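PDB 3LD1: replicase polyprotein 1a from Avian infectious bronchitis virus, which is of unknown function in this nsp2 region, although the polyprotein it comes from carries the proteases and other components of viral replication. Local coordinates for residues T257-F260 with A265-I268; E218-V223 with K240-L245. The protein carries 3 engineered substitutions. One frame throughout, in Å; residues are numbered along the deposited sequence.

Contact 1 (T257-F260 with A265-I268); sequences TFAF and AVKI. Engineered in segment 257-260: F258 (natural residue Leu).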
ATOM      1  N   THR A 257       3.525   1.024 -26.393  1.00 52.55           N
ATOM      2  CA  THR A 257       3.476  -0.362 -26.860  1.00 52.05           C
ATOM      3  C   THR A 257       2.473  -1.240 -26.018  1.00 52.00           C
ATOM      4  O   THR A 257       2.527  -2.493 -26.049  1.00 52.28           O
ATOM      5  CB  THR A 257       4.908  -0.961 -26.820  1.00 53.51           C
ATOM      6  OG1 THR A 257       5.565  -0.613 -25.585  1.00 51.80           O
ATOM      7  CG2 THR A 257       5.780  -0.434 -27.997  1.00 54.56           C
ATOM      8  N   PHE A 258       1.559  -0.604 -25.273  1.00 50.12           N
ATOM      9  CA  PHE A 258       0.761  -1.336 -24.299  1.00 48.74           C
ATOM     10  C   PHE A 258      -0.693  -1.135 -24.524  1.00 47.18           C
ATOM     11  O   PHE A 258      -1.066  -0.076 -25.014  1.00 46.46           O
ATOM     12  CB  PHE A 258       1.088  -0.904 -22.848  1.00 49.27           C
ATOM     13  CG  PHE A 258       2.466  -1.272 -22.412  1.00 49.21           C
ATOM     14  CD1 PHE A 258       3.472  -0.312 -22.372  1.00 50.92           C
ATOM     15  CD2 PHE A 258       2.762  -2.582 -22.053  1.00 49.82           C
ATOM     16  CE1 PHE A 258       4.773  -0.638 -21.987  1.00 51.11           C
ATOM     17  CE2 PHE A 258       4.045  -2.948 -21.674  1.00 51.31           C
ATOM     18  CZ  PHE A 258       5.069  -1.984 -21.648  1.00 54.09           C
ATOM     19  N   ALA A 259      -1.490  -2.131 -24.088  1.00 45.41           N
ATOM     20  CA  ALA A 259      -2.960  -2.080 -24.086  1.00 44.04           C
ATOM     21  C   ALA A 259      -3.557  -2.506 -22.746  1.00 44.05           C
ATOM     22  O   ALA A 259      -3.076  -3.448 -22.111  1.00 44.10           O
ATOM     23  CB  ALA A 259      -3.523  -2.940 -25.170  1.00 43.12           C
ATOM     24  N   PHE A 260      -4.641  -1.848 -22.362  1.00 42.96           N
ATOM     25  CA  PHE A 260      -5.141  -1.992 -21.044  1.00 43.21           C
ATOM     26  C   PHE A 260      -6.613  -2.298 -21.121  1.00 44.35           C
ATOM     27  O   PHE A 260      -7.427  -1.395 -21.351  1.00 43.35           O
ATOM     28  CB  PHE A 260      -4.920  -0.673 -20.296  1.00 43.19           C
ATOM     29  CG  PHE A 260      -3.492  -0.434 -19.940  1.00 42.81           C
ATOM     30  CD1 PHE A 260      -2.637   0.188 -20.817  1.00 45.53           C
ATOM     31  CD2 PHE A 260      -2.989  -0.850 -18.715  1.00 45.91           C
ATOM     32  CE1 PHE A 260      -1.282   0.373 -20.485  1.00 47.67           C
ATOM     33  CE2 PHE A 260      -1.631  -0.692 -18.374  1.00 45.37           C
ATOM     34  CZ  PHE A 260      -0.778  -0.078 -19.244  1.00 45.51           C
ATOM     35  N   ALA A 265      -3.170  -5.986 -18.506  1.00 42.98           N
ATOM     36  CA  ALA A 265      -2.358  -5.220 -19.398  1.00 42.46           C
ATOM     37  C   ALA A 265      -1.558  -6.148 -20.251  1.00 42.96           C
ATOM     38  O   ALA A 265      -0.949  -7.104 -19.714  1.00 43.47           O
ATOM     39  CB  ALA A 265      -1.413  -4.373 -18.654  1.00 42.23           C
ATOM     40  N   VAL A 266      -1.504  -5.850 -21.550  1.00 41.63           N
ATOM     41  CA  VAL A 266      -0.671  -6.618 -22.432  1.00 40.67           C
ATOM     42  C   VAL A 266       0.160  -5.660 -23.191  1.00 42.46           C
ATOM     43  O   VAL A 266      -0.305  -4.550 -23.472  1.00 43.48           O
ATOM     44  CB  VAL A 266      -1.525  -7.325 -23.481  1.00 40.51           C
ATOM     45  CG1 VAL A 266      -2.483  -8.342 -22.832  1.00 36.01           C
ATOM     46  CG2 VAL A 266      -2.287  -6.276 -24.423  1.00 35.50           C
ATOM     47  N   LYS A 267       1.352  -6.072 -23.583  1.00 43.26           N
ATOM     48  CA  LYS A 267       2.010  -5.423 -24.691  1.00 44.32           C
ATOM     49  C   LYS A 267       1.543  -5.949 -26.050  1.00 46.14           C
ATOM     50  O   LYS A 267       1.286  -7.192 -26.228  1.00 45.77           O
ATOM     51  CB  LYS A 267       3.506  -5.596 -24.674  1.00 44.89           C
ATOM     52  CG  LYS A 267       4.091  -6.647 -23.834  1.00 46.06           C
ATOM     53  CD  LYS A 267       5.612  -6.405 -23.869  1.00 51.78           C
ATOM     54  CE  LYS A 267       6.065  -5.978 -25.298  1.00 54.55           C
ATOM     55  NZ  LYS A 267       6.297  -4.477 -25.441  1.00 61.28           N
ATOM     56  N   ILE A 268       1.457  -4.986 -26.984  1.00 45.44           N
ATOM     57  CA  ILE A 268       1.115  -5.221 -28.341  1.00 44.91           C
ATOM     58  C   ILE A 268       2.412  -5.549 -29.048  1.00 44.51           C
ATOM     59  O   ILE A 268       3.349  -4.791 -28.985  1.00 45.39           O
ATOM     60  CB  ILE A 268       0.561  -3.937 -28.965  1.00 45.08           C
ATOM     61  CG1 ILE A 268      -0.608  -3.377 -28.177  1.00 45.72           C
ATOM     62  CG2 ILE A 268       0.127  -4.175 -30.400  1.00 45.06           C
ATOM     63  CD1 ILE A 268      -0.419  -1.844 -28.022  1.00 52.84           C
TER

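Contact 2 (E218-V223 with K240-L245); sequences ERTLVV and KFFEEL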
ATOM      1  N   GLU A 218     -10.755  -2.005 -14.472  1.00 50.81           N
ATOM      2  CA  GLU A 218     -11.507  -1.012 -15.204  1.00 51.63           C
ATOM      3  C   GLU A 218     -10.573  -0.170 -16.078  1.00 51.89           C
ATOM      4  O   GLU A 218     -10.721   1.071 -16.189  1.00 51.90           O
ATOM      5  CB  GLU A 218     -12.371  -0.188 -14.243  1.00 52.08           C
ATOM      6  CG  GLU A 218     -13.549  -1.000 -13.654  1.00 54.23           C
ATOM      7  CD  GLU A 218     -14.346  -1.718 -14.756  1.00 64.01           C
ATOM      8  OE1 GLU A 218     -14.760  -1.010 -15.709  1.00 67.35           O
ATOM      9  OE2 GLU A 218     -14.516  -2.985 -14.718  1.00 67.31           O
ATOM     10  N   ARG A 219      -9.613  -0.879 -16.686  1.00 50.42           N
ATOM     11  CA  ARG A 219      -8.594  -0.303 -17.566  1.00 49.77           C
ATOM     12  C   ARG A 219      -7.705   0.722 -16.907  1.00 49.70           C
ATOM     13  O   ARG A 219      -7.167   1.597 -17.602  1.00 50.76           O
ATOM     14  CB  ARG A 219      -9.182   0.336 -18.804  1.00 48.74           C
ATOM     15  CG  ARG A 219     -10.139  -0.532 -19.579  1.00 51.49           C
ATOM     16  CD  ARG A 219     -11.090   0.317 -20.473  1.00 52.72           C
ATOM     17  NE  ARG A 219     -12.019  -0.597 -21.114  1.00 52.05           N
ATOM     18  CZ  ARG A 219     -13.276  -0.880 -20.716  1.00 54.81           C
ATOM     19  NH1 ARG A 219     -13.865  -0.257 -19.652  1.00 47.17           N
ATOM     20  NH2 ARG A 219     -13.967  -1.815 -21.419  1.00 49.75           N
ATOM     21  N   THR A 220      -7.509   0.626 -15.598  1.00 48.41           N
ATOM     22  CA  THR A 220      -6.446   1.378 -14.942  1.00 46.90           C
ATOM     23  C   THR A 220      -5.578   0.404 -14.230  1.00 45.95           C
ATOM     24  O   THR A 220      -6.062  -0.663 -13.782  1.00 44.68           O
ATOM     25  CB  THR A 220      -6.941   2.305 -13.780  1.00 47.58           C
ATOM     26  OG1 THR A 220      -8.326   2.613 -13.900  1.00 49.59           O
ATOM     27  CG2 THR A 220      -6.183   3.520 -13.756  1.00 44.79           C
ATOM     28  N   LEU A 221      -4.306   0.803 -14.089  1.00 44.42           N
ATOM     29  CA  LEU A 221      -3.432   0.244 -13.094  1.00 43.67           C
ATOM     30  C   LEU A 221      -4.003   0.695 -11.738  1.00 43.90           C
ATOM     31  O   LEU A 221      -4.558   1.768 -11.639  1.00 43.23           O
ATOM     32  CB  LEU A 221      -2.046   0.821 -13.297  1.00 43.28           C
ATOM     33  CG  LEU A 221      -1.221   0.267 -14.480  1.00 42.19           C
ATOM     34  CD1 LEU A 221       0.024   1.099 -14.818  1.00 34.29           C
ATOM     35  CD2 LEU A 221      -0.772  -1.138 -14.179  1.00 41.96           C
ATOM     36  N   VAL A 222      -3.972  -0.169 -10.732  1.00 44.82           N
ATOM     37  CA  VAL A 222      -4.275   0.221  -9.369  1.00 44.60           C
ATOM     38  C   VAL A 222      -3.315  -0.501  -8.425  1.00 45.05           C
ATOM     39  O   VAL A 222      -2.906  -1.580  -8.694  1.00 44.85           O
ATOM     40  CB  VAL A 222      -5.769   0.040  -8.961  1.00 45.36           C
ATOM     41  CG1 VAL A 222      -6.695  -0.045 -10.186  1.00 44.10           C
ATOM     42  CG2 VAL A 222      -5.978  -1.121  -7.948  1.00 43.20           C
ATOM     43  N   VAL A 223      -2.860   0.179  -7.386  1.00 46.20           N
ATOM     44  CA  VAL A 223      -2.030  -0.448  -6.381  1.00 47.12           C
ATOM     45  C   VAL A 223      -3.020  -0.911  -5.343  1.00 47.07           C
ATOM     46  O   VAL A 223      -3.666  -0.079  -4.677  1.00 45.67           O
ATOM     47  CB  VAL A 223      -1.070   0.580  -5.781  1.00 47.68           C
ATOM     48  CG1 VAL A 223      -0.533   0.109  -4.450  1.00 49.94           C
ATOM     49  CG2 VAL A 223       0.076   0.797  -6.696  1.00 47.03           C
ATOM     50  N   LYS A 240      -7.290   8.698 -13.532  1.00 54.94           N
ATOM     51  CA  LYS A 240      -7.735   9.861 -14.248  1.00 55.89           C
ATOM     52  C   LYS A 240      -6.911   9.947 -15.551  1.00 55.44           C
ATOM     53  O   LYS A 240      -7.492  10.149 -16.606  1.00 56.05           O
ATOM     54  CB  LYS A 240      -7.517  11.084 -13.369  1.00 56.42           C
ATOM     55  CG  LYS A 240      -8.572  12.158 -13.482  1.00 58.06           C
ATOM     56  CD  LYS A 240      -8.121  13.515 -12.769  1.00 57.78           C
ATOM     57  CE  LYS A 240      -9.254  14.648 -12.866  1.00 59.68           C
ATOM     58  NZ  LYS A 240      -9.323  15.325 -14.229  1.00 54.45           N
ATOM     59  N   PHE A 241      -5.590   9.754 -15.479  1.00 53.66           N
ATOM     60  CA  PHE A 241      -4.715   9.673 -16.641  1.00 53.82           C
ATOM     61  C   PHE A 241      -5.101   8.518 -17.567  1.00 54.81           C
ATOM     62  O   PHE A 241      -4.842   8.561 -18.765  1.00 55.29           O
ATOM     63  CB  PHE A 241      -3.309   9.422 -16.139  1.00 53.45           C
ATOM     64  CG  PHE A 241      -2.240   9.224 -17.214  1.00 53.50           C
ATOM     65  CD1 PHE A 241      -2.118   8.019 -17.920  1.00 56.79           C
ATOM     66  CD2 PHE A 241      -1.243  10.190 -17.414  1.00 53.02           C
ATOM     67  CE1 PHE A 241      -1.031   7.821 -18.918  1.00 54.02           C
ATOM     68  CE2 PHE A 241      -0.177  10.007 -18.359  1.00 52.39           C
ATOM     69  CZ  PHE A 241      -0.084   8.821 -19.127  1.00 51.73           C
ATOM     70  N   PHE A 242      -5.666   7.451 -17.018  1.00 54.89           N
ATOM     71  CA  PHE A 242      -6.036   6.337 -17.868  1.00 55.87           C
ATOM     72  C   PHE A 242      -7.329   6.625 -18.533  1.00 57.57           C
ATOM     73  O   PHE A 242      -7.474   6.406 -19.731  1.00 59.13           O
ATOM     74  CB  PHE A 242      -6.099   5.032 -17.096  1.00 54.25           C
ATOM     75  CG  PHE A 242      -4.787   4.357 -17.035  1.00 50.84           C
ATOM     76  CD1 PHE A 242      -4.445   3.396 -17.972  1.00 48.40           C
ATOM     77  CD2 PHE A 242      -3.858   4.718 -16.073  1.00 44.12           C
ATOM     78  CE1 PHE A 242      -3.164   2.789 -17.921  1.00 51.52           C
ATOM     79  CE2 PHE A 242      -2.608   4.111 -15.985  1.00 46.09           C
ATOM     80  CZ  PHE A 242      -2.231   3.158 -16.900  1.00 50.03           C
ATOM     81  N   GLU A 243      -8.247   7.142 -17.738  1.00 59.30           N
ATOM     82  CA  GLU A 243      -9.469   7.717 -18.200  1.00 61.36           C
ATOM     83  C   GLU A 243      -9.250   8.477 -19.518  1.00 61.82           C
ATOM     84  O   GLU A 243      -9.847   8.153 -20.528  1.00 63.15           O
ATOM     85  CB  GLU A 243      -9.986   8.667 -17.131  1.00 61.78           C
ATOM     86  CG  GLU A 243     -11.357   9.181 -17.417  1.00 66.66           C
ATOM     87  CD  GLU A 243     -12.401   8.054 -17.453  1.00 72.46           C
ATOM     88  OE1 GLU A 243     -12.015   6.871 -17.682  1.00 71.83           O
ATOM     89  OE2 GLU A 243     -13.612   8.363 -17.246  1.00 74.99           O
ATOM     90  N   GLU A 244      -8.366   9.456 -19.507  1.00 61.60           N
ATOM     91  CA  GLU A 244      -8.169  10.365 -20.626  1.00 61.28           C
ATOM     92  C   GLU A 244      -7.384   9.745 -21.777  1.00 59.54           C
ATOM     93  O   GLU A 244      -6.970  10.424 -22.730  1.00 58.88           O
ATOM     94  CB  GLU A 244      -7.422  11.598 -20.098  1.00 62.14           C
ATOM     95  CG  GLU A 244      -8.375  12.525 -19.323  1.00 63.64           C
ATOM     96  CD  GLU A 244      -7.734  13.234 -18.133  1.00 67.67           C
ATOM     97  OE1 GLU A 244      -6.460  13.389 -18.044  1.00 66.07           O
ATOM     98  OE2 GLU A 244      -8.568  13.637 -17.280  1.00 70.17           O
ATOM     99  N   LEU A 245      -7.144   8.458 -21.676  1.00 57.17           N
ATOM    100  CA  LEU A 245      -6.263   7.848 -22.633  1.00 55.19           C
ATOM    101  C   LEU A 245      -7.147   7.411 -23.841  1.00 53.41           C
ATOM    102  O   LEU A 245      -8.402   7.217 -23.678  1.00 52.83           O
ATOM    103  CB  LEU A 245      -5.497   6.737 -21.921  1.00 54.74           C
ATOM    104  CG  LEU A 245      -3.966   6.569 -22.096  1.00 56.31           C
ATOM    105  CD1 LEU A 245      -3.127   7.801 -22.256  1.00 50.89           C
ATOM    106  CD2 LEU A 245      -3.337   5.660 -21.008  1.00 55.72           C
TER

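Contact 1 (T257-F260 with A265-I268)
Strands 258-260 and 265-268 run antiparallel, their axes 4.6 Å apart at closest and their directions 148° from each other, as the two arms of a beta hairpin closed by a four-residue loop. A259 and V266 form its hydrogen-bonded pair. A259 N reaches V266 O at 2.8 Å almost in line with the carbonyl, and V266 N returns a bond to A259 O within the carbonyl plane. I268 N donates to T257 O over 2.9 Å, tilted 30° from the carbonyl plane; T257 is the residue just before F258, and this bond carries the pairing one residue further toward the N-terminal end of that strand. The same T257 and A259 oxygens also receive the CA-H groups of K267 and A265.

F258, F260, A265 and K267 share one face of the sheet. The ring of the engineered F258 crosses the K267 chain at a slant, CE2 coming 4.0 Å from K267 CB, while V266 O lies at the ring edge. The A265 methyl approaches the F260 ring obliquely, A265 CB 3.7 Å from F260 CE2. On the other face A259 CB meets V266 CG2 at 3.6 Å. Strand 281-285 continues the sheet beyond 265-268: A265 and K267 make backbone bonds to V285 and E283, and V266 packs on F282.

Near the start of the hairpin, the K267 chain bends at chi3 and chi4 and lies side by side with T257. K267 NZ stops 3.9 Å from T257 OG1, near but not hydrogen-bonded. Beside them I268 has CG1 anti to its carbonyl carbon (chi1 -55°) and sets CD1 3.5 Å from F258 O.

Contact 2 (E218-V223 with K240-L245)
F242 O accepts the L245 N-H at 2.8 Å, a bond that holds the chain as it leaves helix 232-243, while the F242 ring reaches across to R219, T220 and L221. E244, the first residue to leave helical backbone angles, still donates its N to K240 O, and its carboxylate makes a long salt bridge with K240, E244 OE2 to K240 NZ 3.6 Å. The contact itself has no hydrogen bond: it is a single aromatic side chain pressed on the start of strand 220-223.

One face of the ring is covered by backbone. T220 CA stands 4.3 Å from the F242 centroid, 22° off the normal, a CH-pi contact displaced toward the rim, and L221 N lies above the centre of the same face. The T220 methyl meets the ring near its attachment, T220 CG2 lying 3.5 Å from F242 CD2. The far end belongs to L221: chi1 of -76° brings its CG beside the ring, and chi2 then sets L221 CD1 3.7 Å from F242 CZ, the two side chains slanting across each other. R219 O approaches obliquely, 3.3 Å from F242 CD1, and touches the CB end as well.

E218 and R219 both lie in the left-handed helical region, consistent with a type I' turn closing the two-residue beta hairpin of strands 214-217 and 220-223. The R219 chain leads away from the helix, and its NE is bonded to G251 O; T220 OG1 makes a weak bond back to M217 O. T220 also rests on V238 and A239 of helix 232-243, so this helix covers the beginning of the strand with more than F242. L221 packs on V214 of the paired strand and on M166.

Contact 2 closes before contact 1 opens, and their centres are 13 Å apart. Helix 232-243, whose end belongs to contact 2, is followed by residues 244-252, which lead to strand 253-255, an outermost strand of the four-stranded antiparallel sheet holding both strands of contact 1. The two meet at F260: its ring makes a T-shaped (edge-to-face) pair with F242, its CE2 packs on L221 CG, and F260 O lies 3.4 Å from R219 CG. K253, bonded through its backbone to F260 and through NZ to E243 O and L245 O, ties sheet to helix end. Hairpin 214-223, helix and sheet thus pack around F242 and F260, where the largely helical part of the chain passes to the strand-rich C-terminal part.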